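Local coordinates for protein acyl-CoA thioesterase (Alicyclobacillus acidocaldarius subsp. acidocaldarius, PDB 3RQB) that probably hydrolyses acyl-CoA thioesters through a double-hotdog architecture, although its activity and natural substrate remain uncharacterised, at residues Q61-T66 with G113-S118; T95-Q100 with V105-A110; W149-L154 with T227-G232; A166-W171 with V196-K201. All coordinates share one frame; numbering follows the deposited sequence.

Contact 1: Q61-T66 with G113-S118; sequences QPLALT and GIRRES
Gln61 and Gly113 close an antiparallel hydrogen-bonded pair where strand 61-69 begins and strand 103-113 ends. Gln61 N donates to Gly113 O at 3.1 Å, and Gly113 N returns the bond to Gln61 O at 2.8 Å.

The side chain that reaches across beside this pair is Leu63. Its first torsion sets CG beside the backbone N (chi1 -67°), and from CB the chain leans back toward Gly113. The branch carbon CG lies 3.9 Å from Gly113 N. Beyond it the two methyls part company: CD1 rests on the glycine backbone, 3.5 Å from Gly113 N, while CD2 turns to Arg115 and touches its CD at 3.8 Å. The leucine and arginine chains run alongside each other, heading opposite ways, with Leu63 CD2 also 3.9 Å from Arg115 NH1. A water links the same arginine to the strand, giving a hydrogen bond to Pro62 O at 2.7 Å and accepting one from Arg115 NH1 at 3.1 Å.

The guanidinium is held from several directions. NH1 and NH2 reach Phe215 O and Leu216 O, and NE and NH2 reach His241 O and Ser240 O of the second subunit. Strand 61-69 runs between strands 103-113 and 206-215, a classic beta bulge sets Leu63 and Ala64 together opposite Val111, and Gln61 and Leu65 lean on helix 41-53.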
loop_
_atom_site.group_PDB
_atom_site.type_symbol
_atom_site.label_atom_id
_atom_site.label_comp_id
_atom_site.label_asym_id
_atom_site.label_seq_id
_atom_site.Cartn_x
_atom_site.Cartn_y
_atom_site.Cartn_z
ATOM N N GLN B 61 -12.217 12.786 -7.490
ATOM C CA GLN B 61 -12.617 11.781 -6.521
ATOM C C GLN B 61 -11.416 10.923 -6.094
ATOM O O GLN B 61 -10.386 10.879 -6.776
ATOM C CB GLN B 61 -13.735 10.913 -7.114
ATOM C CG GLN B 61 -15.059 11.647 -7.312
ATOM C CD GLN B 61 -15.698 12.066 -5.989
ATOM O OE1 GLN B 61 -15.004 12.350 -5.010
ATOM N NE2 GLN B 61 -17.026 12.100 -5.955
ATOM N N PRO B 62 -11.536 10.256 -4.946
ATOM C CA PRO B 62 -10.449 9.455 -4.377
ATOM C C PRO B 62 -9.895 8.382 -5.304
ATOM O O PRO B 62 -10.620 7.699 -6.033
ATOM C CB PRO B 62 -11.110 8.780 -3.181
ATOM C CG PRO B 62 -12.194 9.717 -2.779
ATOM C CD PRO B 62 -12.691 10.353 -4.041
ATOM N N LEU B 63 -8.584 8.225 -5.231
ATOM C CA LEU B 63 -7.882 7.160 -5.919
ATOM C C LEU B 63 -7.250 6.188 -4.917
ATOM O O LEU B 63 -7.590 5.002 -4.880
ATOM C CB LEU B 63 -6.834 7.763 -6.845
ATOM C CG LEU B 63 -7.545 8.513 -7.967
ATOM C CD1 LEU B 63 -6.600 9.360 -8.810
ATOM C CD2 LEU B 63 -8.308 7.516 -8.820
ATOM N N ALA B 64 -6.315 6.688 -4.117
ATOM C CA ALA B 64 -5.610 5.835 -3.177
ATOM C C ALA B 64 -5.561 6.461 -1.792
ATOM O O ALA B 64 -5.652 7.680 -1.646
ATOM C CB ALA B 64 -4.205 5.552 -3.679
ATOM N N LEU B 65 -5.422 5.605 -0.782
ATOM C CA LEU B 65 -5.225 6.030 0.595
ATOM C C LEU B 65 -4.227 5.128 1.317
ATOM O O LEU B 65 -4.307 3.900 1.232
ATOM C CB LEU B 65 -6.543 6.023 1.362
ATOM C CG LEU B 65 -6.373 6.452 2.826
ATOM C CD1 LEU B 65 -5.586 7.766 2.942
ATOM C CD2 LEU B 65 -7.710 6.571 3.549
ATOM N N THR B 66 -3.286 5.752 2.020
ATOM C CA THR B 66 -2.364 5.049 2.894
ATOM C C THR B 66 -2.441 5.720 4.248
ATOM O O THR B 66 -2.203 6.923 4.360
ATOM C CB THR B 66 -0.910 5.117 2.384
ATOM O OG1 THR B 66 -0.770 4.319 1.199
ATOM C CG2 THR B 66 0.052 4.623 3.459
ATOM N N GLY B 113 -8.296 12.325 -8.062
ATOM C CA GLY B 113 -8.170 12.608 -9.475
ATOM C C GLY B 113 -9.482 12.488 -10.215
ATOM O O GLY B 113 -10.413 11.821 -9.759
ATOM N N ILE B 114 -9.557 13.148 -11.364
ATOM C CA ILE B 114 -10.717 13.042 -12.228
ATOM C C ILE B 114 -10.414 12.045 -13.321
ATOM O O ILE B 114 -9.446 12.210 -14.076
ATOM C CB ILE B 114 -11.054 14.385 -12.875
ATOM C CG1 ILE B 114 -11.243 15.453 -11.790
ATOM C CG2 ILE B 114 -12.292 14.238 -13.779
ATOM C CD1 ILE B 114 -10.501 16.756 -12.059
ATOM N N ARG B 115 -11.236 11.004 -13.407
ATOM C CA ARG B 115 -10.999 9.965 -14.403
ATOM C C ARG B 115 -12.095 9.814 -15.460
ATOM O O ARG B 115 -13.280 10.095 -15.225
ATOM C CB ARG B 115 -10.662 8.617 -13.747
ATOM C CG ARG B 115 -11.520 8.265 -12.555
ATOM C CD ARG B 115 -10.825 7.266 -11.633
ATOM N NE ARG B 115 -10.659 5.938 -12.225
ATOM C CZ ARG B 115 -10.677 4.813 -11.520
ATOM N NH1 ARG B 115 -10.857 4.866 -10.207
ATOM N NH2 ARG B 115 -10.524 3.641 -12.121
ATOM N N ARG B 116 -11.650 9.365 -16.631
ATOM C CA ARG B 116 -12.495 9.189 -17.800
ATOM C C ARG B 116 -12.392 7.719 -18.244
ATOM O O ARG B 116 -11.450 7.012 -17.873
ATOM C CB ARG B 116 -12.069 10.177 -18.902
ATOM C CG ARG B 116 -12.164 11.666 -18.476
ATOM C CD ARG B 116 -11.143 12.583 -19.178
ATOM N NE ARG B 116 -9.978 12.874 -18.340
ATOM C CZ ARG B 116 -9.015 13.738 -18.655
ATOM N NH1 ARG B 116 -9.070 14.417 -19.797
ATOM N NH2 ARG B 116 -7.998 13.930 -17.822
ATOM N N GLU B 117 -13.375 7.258 -19.013
ATOM C CA GLU B 117 -13.504 5.838 -19.337
ATOM C C GLU B 117 -12.438 5.287 -20.292
ATOM O O GLU B 117 -12.071 5.914 -21.282
ATOM C CB GLU B 117 -14.898 5.552 -19.889
ATOM C CG GLU B 117 -15.224 4.079 -19.965
ATOM C CD GLU B 117 -16.715 3.823 -20.028
ATOM O OE1 GLU B 117 -17.268 3.900 -21.145
ATOM O OE2 GLU B 117 -17.334 3.554 -18.968
ATOM N N SER B 118 -11.952 4.093 -19.992
ATOM C CA SER B 118 -10.884 3.522 -20.780
ATOM C C SER B 118 -11.247 2.107 -21.189
ATOM O O SER B 118 -12.311 1.606 -20.830
ATOM C CB SER B 118 -9.609 3.503 -19.944
ATOM O OG SER B 118 -9.821 2.797 -18.732
HETATM O O HOH W 1 -12.170 6.688 -8.032
#

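Contact 2: T95-Q100 with V105-A110; sequences TLTMMQ and VTTATA
Leu96 and Ala108 exchange both backbone bonds across a beta hairpin: Leu96 N donates to Ala108 O at 2.8 Å and Ala108 N to Leu96 O at 3.0 Å. Leu96 O also receives a CA-H contact from Thr107 CA at 3.3 Å. Two residues on, Met98 N reaches Thr106 O at 2.7 Å.

The carbonyl of Met98 has two donors. Val105 N binds Met98 O at 2.8 Å, and Thr106 N adds a weak bond at 3.3 Å to the same Met98 O, the signature of a classic beta bulge that sets both residues opposite Met98. Met98 is present as selenomethionine; CG anti to the backbone N (chi1 173°) carries its selenium out to Val105 CG1, 4.0 Å away. Leu96 CD1 touches Ala108 CB at 4.1 Å.

Thr95, Thr97 and Met99 bond through their backbones to strand 77-87; Thr107 does so to Asn68 of strand 61-69, and Val105 to Ala70 just beyond it. Gln100 NE2 is bound to Lys74 O and Pro77 O. The face of Thr95, Thr97, Thr107 and Thr109 turns to the second subunit, where Thr109 OG1 makes a weak hydrogen bond to Asn68 OD1 of that subunit. The chemistry is therefore divided by location: main-chain polarity is spent between strands, leaving a mostly apolar face, Leu96, Met98 and Ala108 with Thr106 among them, to pack on helix 41-53.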
loop_
_atom_site.group_PDB
_atom_site.type_symbol
_atom_site.label_atom_id
_atom_site.label_comp_id
_atom_site.label_asym_id
_atom_site.label_seq_id
_atom_site.Cartn_x
_atom_site.Cartn_y
_atom_site.Cartn_z
ATOM N N THR B 95 -1.712 15.420 2.107
ATOM C CA THR B 95 -0.931 14.940 3.250
ATOM C C THR B 95 -1.698 15.234 4.536
ATOM O O THR B 95 -2.056 16.378 4.803
ATOM C CB THR B 95 0.460 15.609 3.319
ATOM O OG1 THR B 95 1.349 14.976 2.385
ATOM C CG2 THR B 95 1.040 15.497 4.726
ATOM N N LEU B 96 -1.965 14.212 5.336
ATOM C CA LEU B 96 -2.792 14.431 6.516
ATOM C C LEU B 96 -2.178 13.935 7.808
ATOM O O LEU B 96 -1.388 12.981 7.841
ATOM C CB LEU B 96 -4.176 13.815 6.345
ATOM C CG LEU B 96 -4.840 14.025 4.991
ATOM C CD1 LEU B 96 -4.442 12.902 4.046
ATOM C CD2 LEU B 96 -6.338 14.073 5.153
ATOM N N THR B 97 -2.566 14.618 8.878
ATOM C CA THR B 97 -2.039 14.375 10.204
ATOM C C THR B 97 -3.139 14.542 11.242
ATOM O O THR B 97 -3.861 15.542 11.234
ATOM C CB THR B 97 -0.907 15.367 10.494
ATOM O OG1 THR B 97 0.013 15.375 9.389
ATOM C CG2 THR B 97 -0.180 14.989 11.772
HETATM N N MSE B 98 -3.254 13.571 12.143
HETATM C CA MSE B 98 -4.240 13.630 13.219
HETATM C C MSE B 98 -3.553 13.743 14.575
HETATM O O MSE B 98 -2.741 12.895 14.933
HETATM C CB MSE B 98 -5.151 12.399 13.197
HETATM C CG MSE B 98 -6.096 12.323 14.395
HETATM SE SE MSE B 98 -7.027 10.616 14.543
HETATM C CE MSE B 98 -7.916 10.578 12.775
HETATM N N MSE B 99 -3.891 14.787 15.326
HETATM C CA MSE B 99 -3.295 15.018 16.640
HETATM C C MSE B 99 -4.315 15.030 17.764
HETATM O O MSE B 99 -5.423 15.524 17.599
HETATM C CB MSE B 99 -2.529 16.341 16.644
HETATM C CG MSE B 99 -1.209 16.273 15.907
HETATM SE SE MSE B 99 -0.678 17.984 15.157
HETATM C CE MSE B 99 -2.165 18.250 13.895
ATOM N N GLN B 100 -3.922 14.470 18.903
ATOM C CA GLN B 100 -4.658 14.607 20.160
ATOM C C GLN B 100 -3.681 15.042 21.235
ATOM O O GLN B 100 -2.604 14.453 21.366
ATOM C CB GLN B 100 -5.252 13.275 20.584
ATOM C CG GLN B 100 -6.603 12.998 20.029
ATOM C CD GLN B 100 -7.006 11.571 20.274
ATOM O OE1 GLN B 100 -6.151 10.686 20.369
ATOM N NE2 GLN B 100 -8.311 11.333 20.392
ATOM N N VAL B 105 -0.920 11.284 16.301
ATOM C CA VAL B 105 -1.598 10.017 16.485
ATOM C C VAL B 105 -1.567 9.182 15.203
ATOM O O VAL B 105 -1.145 8.020 15.217
ATOM C CB VAL B 105 -3.029 10.224 16.981
ATOM C CG1 VAL B 105 -3.922 9.090 16.510
ATOM C CG2 VAL B 105 -3.035 10.323 18.491
ATOM N N THR B 106 -2.120 9.750 14.131
ATOM C CA THR B 106 -2.242 9.070 12.846
ATOM C C THR B 106 -1.841 9.970 11.663
ATOM O O THR B 106 -2.082 11.171 11.699
ATOM C CB THR B 106 -3.692 8.576 12.678
ATOM O OG1 THR B 106 -3.997 7.671 13.753
ATOM C CG2 THR B 106 -3.895 7.883 11.343
ATOM N N THR B 107 -1.207 9.393 10.636
ATOM C CA THR B 107 -0.923 10.110 9.383
ATOM C C THR B 107 -1.401 9.343 8.158
ATOM O O THR B 107 -1.532 8.116 8.180
ATOM C CB THR B 107 0.580 10.452 9.177
ATOM O OG1 THR B 107 1.300 9.301 8.699
ATOM C CG2 THR B 107 1.193 10.980 10.466
ATOM N N ALA B 108 -1.658 10.079 7.083
ATOM C CA ALA B 108 -2.190 9.480 5.876
ATOM C C ALA B 108 -1.790 10.294 4.660
ATOM O O ALA B 108 -1.540 11.495 4.759
ATOM C CB ALA B 108 -3.710 9.371 5.965
ATOM N N THR B 109 -1.720 9.631 3.515
ATOM C CA THR B 109 -1.549 10.328 2.252
ATOM C C THR B 109 -2.668 9.863 1.327
ATOM O O THR B 109 -3.117 8.714 1.398
ATOM C CB THR B 109 -0.149 10.083 1.611
ATOM O OG1 THR B 109 0.012 8.692 1.294
ATOM C CG2 THR B 109 0.972 10.522 2.554
ATOM N N ALA B 110 -3.134 10.760 0.470
ATOM C CA ALA B 110 -4.220 10.414 -0.431
ATOM C C ALA B 110 -4.027 11.008 -1.817
ATOM O O ALA B 110 -3.416 12.075 -1.992
ATOM C CB ALA B 110 -5.567 10.847 0.152
#

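Contact 3: W149-L154 with T227-G232; sequences WYHVRL and TNELLG
Arg153 and Glu229 form a salt bridge, with Arg153 NH1 2.7 Å from Glu229 OE2. Arg153 is on strand 150-156 and Glu229 lies just ahead of strand 230-240; strand 168-174 runs between the two strands, and the side chains meet above it over Trp171.

Conformation makes the meeting possible. Glu229 has CG beside its backbone N and is extended beyond it, which carries the carboxylate across to the arginine. Arg153 bends at chi3, and its chain crosses the glutamate at about a right angle. NH1 comes in on the syn side of OE2, and OE2 lies in the guanidinium plane at its edge. The bond is nevertheless angled, 136° at the hydrogen, and the guanidinium and carboxylate planes are turned 42° apart. The other oxygen, Glu229 OE1, lies against the aliphatic part of the arginine, 3.3 Å from Arg153 CG.

His151 comes from the same strand, two residues earlier. With CG anti to its backbone N (chi1 -174°), it places CE1 over the centre of the Arg153 guanidinium, 3.4 Å above that plane. His151 ND1 is 3.8 Å from Glu229 OE1, and the ring stands nearly perpendicular to the carboxylate.

Arg153 NE adds a weak bond to Val135 O. With Glu229 buried and Arg153 partly exposed, the ion pair lets charge sit at the sheet's margin with its partner supplied, and the carboxylate would probably favour its ionised form beside the arginine.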
loop_
_atom_site.group_PDB
_atom_site.type_symbol
_atom_site.label_atom_id
_atom_site.label_comp_id
_atom_site.label_asym_id
_atom_site.label_seq_id
_atom_site.Cartn_x
_atom_site.Cartn_y
_atom_site.Cartn_z
ATOM N N TRP B 149 -21.491 -2.653 14.001
ATOM C CA TRP B 149 -21.759 -1.694 12.939
ATOM C C TRP B 149 -21.660 -2.328 11.559
ATOM O O TRP B 149 -21.708 -1.632 10.538
ATOM C CB TRP B 149 -20.796 -0.510 13.045
ATOM C CG TRP B 149 -20.886 0.182 14.358
ATOM C CD1 TRP B 149 -19.870 0.411 15.249
ATOM C CD2 TRP B 149 -22.067 0.711 14.950
ATOM N NE1 TRP B 149 -20.353 1.068 16.357
ATOM C CE2 TRP B 149 -21.698 1.265 16.197
ATOM C CE3 TRP B 149 -23.404 0.780 14.544
ATOM C CZ2 TRP B 149 -22.622 1.880 17.041
ATOM C CZ3 TRP B 149 -24.317 1.388 15.380
ATOM C CH2 TRP B 149 -23.924 1.929 16.618
ATOM N N TYR B 150 -21.460 -3.640 11.529
ATOM C CA TYR B 150 -21.350 -4.342 10.258
ATOM C C TYR B 150 -22.158 -5.616 10.252
ATOM O O TYR B 150 -22.299 -6.288 11.280
ATOM C CB TYR B 150 -19.883 -4.611 9.900
ATOM C CG TYR B 150 -19.122 -3.322 9.734
ATOM C CD1 TYR B 150 -19.090 -2.665 8.509
ATOM C CD2 TYR B 150 -18.484 -2.733 10.816
ATOM C CE1 TYR B 150 -18.417 -1.464 8.361
ATOM C CE2 TYR B 150 -17.808 -1.536 10.683
ATOM C CZ TYR B 150 -17.775 -0.900 9.454
ATOM O OH TYR B 150 -17.099 0.298 9.330
ATOM N N HIS B 151 -22.707 -5.925 9.083
ATOM C CA HIS B 151 -23.383 -7.190 8.883
ATOM C C HIS B 151 -22.483 -8.086 8.045
ATOM O O HIS B 151 -22.333 -7.896 6.839
ATOM C CB HIS B 151 -24.731 -6.980 8.187
ATOM C CG HIS B 151 -25.548 -8.229 8.067
ATOM N ND1 HIS B 151 -25.336 -9.168 7.078
ATOM C CD2 HIS B 151 -26.578 -8.696 8.815
ATOM C CE1 HIS B 151 -26.198 -10.158 7.227
ATOM N NE2 HIS B 151 -26.965 -9.895 8.271
ATOM N N VAL B 152 -21.923 -9.097 8.687
ATOM C CA VAL B 152 -21.015 -10.005 8.009
ATOM C C VAL B 152 -21.592 -11.411 7.942
ATOM O O VAL B 152 -21.960 -12.005 8.963
ATOM C CB VAL B 152 -19.656 -10.073 8.726
ATOM C CG1 VAL B 152 -18.700 -10.978 7.964
ATOM C CG2 VAL B 152 -19.080 -8.678 8.901
ATOM N N ARG B 153 -21.684 -11.942 6.732
ATOM C CA ARG B 153 -21.953 -13.356 6.570
ATOM C C ARG B 153 -20.613 -14.014 6.223
ATOM O O ARG B 153 -20.043 -13.773 5.160
ATOM C CB ARG B 153 -23.008 -13.586 5.489
ATOM C CG ARG B 153 -23.895 -12.379 5.254
ATOM C CD ARG B 153 -25.050 -12.702 4.329
ATOM N NE ARG B 153 -26.220 -13.119 5.091
ATOM C CZ ARG B 153 -27.391 -12.493 5.057
ATOM N NH1 ARG B 153 -27.554 -11.429 4.284
ATOM N NH2 ARG B 153 -28.406 -12.938 5.787
ATOM N N LEU B 154 -20.091 -14.815 7.144
ATOM C CA LEU B 154 -18.802 -15.448 6.910
ATOM C C LEU B 154 -18.955 -16.728 6.108
ATOM O O LEU B 154 -19.815 -17.571 6.397
ATOM C CB LEU B 154 -18.063 -15.739 8.211
ATOM C CG LEU B 154 -16.687 -16.361 7.947
ATOM C CD1 LEU B 154 -15.703 -15.338 7.390
ATOM C CD2 LEU B 154 -16.143 -16.978 9.209
ATOM N N THR B 227 -26.992 -0.099 -0.832
ATOM C CA THR B 227 -26.918 -0.896 0.385
ATOM C C THR B 227 -26.588 -2.359 0.119
ATOM O O THR B 227 -26.556 -3.172 1.039
ATOM C CB THR B 227 -28.235 -0.817 1.160
ATOM O OG1 THR B 227 -29.317 -1.127 0.269
ATOM C CG2 THR B 227 -28.430 0.583 1.725
ATOM N N ASN B 228 -26.353 -2.705 -1.140
ATOM C CA ASN B 228 -26.072 -4.090 -1.484
ATOM C C ASN B 228 -24.833 -4.624 -0.778
ATOM O O ASN B 228 -23.844 -3.902 -0.616
ATOM C CB ASN B 228 -25.909 -4.221 -2.986
ATOM C CG ASN B 228 -27.064 -3.612 -3.745
ATOM O OD1 ASN B 228 -27.920 -2.921 -3.174
ATOM N ND2 ASN B 228 -27.092 -3.856 -5.047
ATOM N N GLU B 229 -24.889 -5.893 -0.370
ATOM C CA GLU B 229 -23.768 -6.535 0.316
ATOM C C GLU B 229 -22.571 -6.689 -0.621
ATOM O O GLU B 229 -22.722 -6.656 -1.840
ATOM C CB GLU B 229 -24.176 -7.902 0.882
ATOM C CG GLU B 229 -25.167 -7.822 2.023
ATOM C CD GLU B 229 -25.441 -9.165 2.670
ATOM O OE1 GLU B 229 -24.561 -9.658 3.423
ATOM O OE2 GLU B 229 -26.544 -9.715 2.425
ATOM N N LEU B 230 -21.380 -6.841 -0.047
ATOM C CA LEU B 230 -20.169 -7.015 -0.845
ATOM C C LEU B 230 -19.384 -8.245 -0.422
ATOM O O LEU B 230 -19.546 -8.758 0.692
ATOM C CB LEU B 230 -19.270 -5.795 -0.720
ATOM C CG LEU B 230 -20.029 -4.484 -0.841
ATOM C CD1 LEU B 230 -19.102 -3.325 -0.539
ATOM C CD2 LEU B 230 -20.636 -4.375 -2.226
ATOM N N LEU B 231 -18.525 -8.706 -1.323
ATOM C CA LEU B 231 -17.688 -9.849 -1.030
ATOM C C LEU B 231 -16.243 -9.434 -0.886
ATOM O O LEU B 231 -15.610 -9.023 -1.857
ATOM C CB LEU B 231 -17.787 -10.882 -2.138
ATOM C CG LEU B 231 -17.032 -12.135 -1.714
ATOM C CD1 LEU B 231 -17.832 -12.839 -0.634
ATOM C CD2 LEU B 231 -16.752 -13.058 -2.893
ATOM N N GLY B 232 -15.722 -9.523 0.327
ATOM C CA GLY B 232 -14.302 -9.317 0.538
ATOM C C GLY B 232 -13.515 -10.616 0.469
ATOM O O GLY B 232 -14.025 -11.691 0.789
#

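Contact 4: A166-W171 with V196-K201; sequences ATTYQW and VYVKLK
Thr168 and Val198 bring the end of a short helix, 195-200, against strand 168-174 in the C-terminal hotdog domain. The contact is slight and made by van der Waals touch. Val198 points its side chain at the strand, and the branch that touches is CG2, which its first torsion sets beside the backbone N. Val198 CG2 lies 4.0 Å from Thr168 OG1, and the two side chains meet at a slant.

That hydroxyl has its polar needs met by others: Thr168 OG1 is hydrogen-bonded to Gly157 O and Arg195 NH1. Ala166, just ahead of the strand, faces Lys199 with CA atoms 5.5 Å apart. Lys199 starts out with CG anti to its backbone N (chi1 -167°) and then bends at chi2, drawing CD to within 4.5 Å of Ala166 N. The chain continues past the alanine, and its NZ bonds Gln164 O and forms a salt bridge with Glu123 of the second subunit.

The helix stops at Lys201, whose phi is positive. Its side chain folds back over the last turn, and Lys201 NZ, which also bonds Val163 O and Ser158 O, hydrogen-bonds Val198 O at 2.9 Å, in the carbonyl plane.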
loop_
_atom_site.group_PDB
_atom_site.type_symbol
_atom_site.label_atom_id
_atom_site.label_comp_id
_atom_site.label_asym_id
_atom_site.label_seq_id
_atom_site.Cartn_x
_atom_site.Cartn_y
_atom_site.Cartn_z
ATOM N N ALA B 166 -4.729 -19.132 5.280
ATOM C CA ALA B 166 -5.032 -17.789 5.781
ATOM C C ALA B 166 -6.113 -17.027 5.006
ATOM O O ALA B 166 -6.328 -15.850 5.251
ATOM C CB ALA B 166 -3.758 -16.963 5.875
ATOM N N THR B 167 -6.743 -17.676 4.035
ATOM C CA THR B 167 -7.665 -16.985 3.129
ATOM C C THR B 167 -9.107 -16.912 3.641
ATOM O O THR B 167 -9.709 -17.926 3.986
ATOM C CB THR B 167 -7.657 -17.634 1.718
ATOM O OG1 THR B 167 -6.387 -17.410 1.079
ATOM C CG2 THR B 167 -8.774 -17.065 0.861
ATOM N N THR B 168 -9.656 -15.702 3.668
ATOM C CA THR B 168 -11.029 -15.478 4.117
ATOM C C THR B 168 -11.933 -14.975 2.994
ATOM O O THR B 168 -11.524 -14.134 2.185
ATOM C CB THR B 168 -11.085 -14.438 5.262
ATOM O OG1 THR B 168 -10.549 -15.014 6.458
ATOM C CG2 THR B 168 -12.521 -13.988 5.530
ATOM N N TYR B 169 -13.153 -15.508 2.940
ATOM C CA TYR B 169 -14.227 -14.932 2.123
ATOM C C TYR B 169 -15.362 -14.493 3.041
ATOM O O TYR B 169 -15.731 -15.222 3.960
ATOM C CB TYR B 169 -14.803 -15.943 1.130
ATOM C CG TYR B 169 -13.828 -16.559 0.145
ATOM C CD1 TYR B 169 -12.583 -15.990 -0.104
ATOM C CD2 TYR B 169 -14.169 -17.720 -0.547
ATOM C CE1 TYR B 169 -11.699 -16.576 -1.018
ATOM C CE2 TYR B 169 -13.303 -18.308 -1.455
ATOM C CZ TYR B 169 -12.069 -17.741 -1.691
ATOM O OH TYR B 169 -11.214 -18.342 -2.601
ATOM N N GLN B 170 -15.919 -13.310 2.802
ATOM C CA GLN B 170 -17.102 -12.901 3.546
ATOM C C GLN B 170 -18.024 -11.956 2.785
ATOM O O GLN B 170 -17.583 -11.125 1.984
ATOM C CB GLN B 170 -16.701 -12.268 4.877
ATOM C CG GLN B 170 -16.029 -10.912 4.748
ATOM C CD GLN B 170 -15.227 -10.548 5.994
ATOM O OE1 GLN B 170 -14.727 -11.430 6.702
ATOM N NE2 GLN B 170 -15.099 -9.244 6.263
ATOM N N TRP B 171 -19.315 -12.095 3.046
ATOM C CA TRP B 171 -20.266 -11.085 2.641
ATOM C C TRP B 171 -20.290 -10.074 3.760
ATOM O O TRP B 171 -20.309 -10.435 4.941
ATOM C CB TRP B 171 -21.656 -11.682 2.455
ATOM C CG TRP B 171 -21.758 -12.607 1.287
ATOM C CD1 TRP B 171 -21.941 -13.963 1.322
ATOM C CD2 TRP B 171 -21.680 -12.247 -0.098
ATOM N NE1 TRP B 171 -21.983 -14.467 0.046
ATOM C CE2 TRP B 171 -21.827 -13.437 -0.846
ATOM C CE3 TRP B 171 -21.500 -11.033 -0.779
ATOM C CZ2 TRP B 171 -21.798 -13.450 -2.245
ATOM C CZ3 TRP B 171 -21.472 -11.045 -2.170
ATOM C CH2 TRP B 171 -21.620 -12.248 -2.885
ATOM N N VAL B 196 -3.683 -13.740 11.173
ATOM C CA VAL B 196 -3.046 -14.642 12.125
ATOM C C VAL B 196 -4.046 -15.452 12.980
ATOM O O VAL B 196 -3.854 -16.650 13.190
ATOM C CB VAL B 196 -2.021 -13.885 13.001
ATOM C CG1 VAL B 196 -2.733 -13.002 14.002
ATOM C CG2 VAL B 196 -1.090 -14.855 13.716
ATOM N N TYR B 197 -5.107 -14.815 13.465
ATOM C CA TYR B 197 -6.162 -15.558 14.152
ATOM C C TYR B 197 -6.626 -16.715 13.268
ATOM O O TYR B 197 -6.734 -17.856 13.718
ATOM C CB TYR B 197 -7.378 -14.675 14.460
ATOM C CG TYR B 197 -7.151 -13.531 15.430
ATOM C CD1 TYR B 197 -5.903 -13.294 15.990
ATOM C CD2 TYR B 197 -8.199 -12.689 15.793
ATOM C CE1 TYR B 197 -5.703 -12.239 16.881
ATOM C CE2 TYR B 197 -8.010 -11.636 16.682
ATOM C CZ TYR B 197 -6.761 -11.415 17.223
ATOM O OH TYR B 197 -6.564 -10.368 18.104
ATOM N N VAL B 198 -6.907 -16.407 12.005
ATOM C CA VAL B 198 -7.406 -17.408 11.077
ATOM C C VAL B 198 -6.451 -18.591 11.003
ATOM O O VAL B 198 -6.874 -19.754 10.900
ATOM C CB VAL B 198 -7.567 -16.838 9.659
ATOM C CG1 VAL B 198 -8.443 -17.760 8.839
ATOM C CG2 VAL B 198 -8.151 -15.424 9.694
ATOM N N LYS B 199 -5.158 -18.289 11.064
ATOM C CA LYS B 199 -4.134 -19.325 10.956
ATOM C C LYS B 199 -3.941 -20.129 12.250
ATOM O O LYS B 199 -3.736 -21.338 12.211
ATOM C CB LYS B 199 -2.807 -18.715 10.495
ATOM C CG LYS B 199 -1.761 -19.739 10.041
ATOM C CD LYS B 199 -2.120 -20.421 8.710
ATOM C CE LYS B 199 -0.973 -21.312 8.210
ATOM N NZ LYS B 199 -1.320 -22.122 7.001
ATOM N N LEU B 200 -3.975 -19.451 13.391
ATOM C CA LEU B 200 -3.780 -20.127 14.664
ATOM C C LEU B 200 -5.049 -20.584 15.367
ATOM O O LEU B 200 -4.961 -21.297 16.362
ATOM C CB LEU B 200 -3.019 -19.215 15.614
ATOM C CG LEU B 200 -1.704 -18.703 15.043
ATOM C CD1 LEU B 200 -0.914 -17.956 16.127
ATOM C CD2 LEU B 200 -0.902 -19.869 14.440
ATOM N N LYS B 201 -6.215 -20.147 14.896
ATOM C CA LYS B 201 -7.483 -20.523 15.536
ATOM C C LYS B 201 -7.627 -19.979 16.986
ATOM O O LYS B 201 -8.664 -20.169 17.638
ATOM C CB LYS B 201 -7.720 -22.037 15.467
ATOM C CG LYS B 201 -7.493 -22.647 14.087
ATOM C CD LYS B 201 -8.430 -22.066 13.046
ATOM C CE LYS B 201 -8.145 -22.648 11.671
ATOM N NZ LYS B 201 -8.830 -21.835 10.637
#

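How the contacts relate
Contacts 1 and 2 meet where strands 61-69 and 103-113 run as neighbours in the N-terminal half; their centres are 20 Å apart, and Thr66 O sits 2.9 Å from Thr109 N, a probable hydrogen bond between them. Contacts 3 and 4 pair up likewise in the C-terminal half, their centres 16 Å apart, with strand 168-174 as the common element: Trp171 O lies 2.7 Å from Arg153 N. Across the molecule, even contacts 1 and 3, the closest across the two pairs, stay about 13 Å apart at their nearest atoms, consistent with two hotdog units side by side. Contacts 1, 2 and 4 also touch the second subunit, whereas contact 3 lies within one chain.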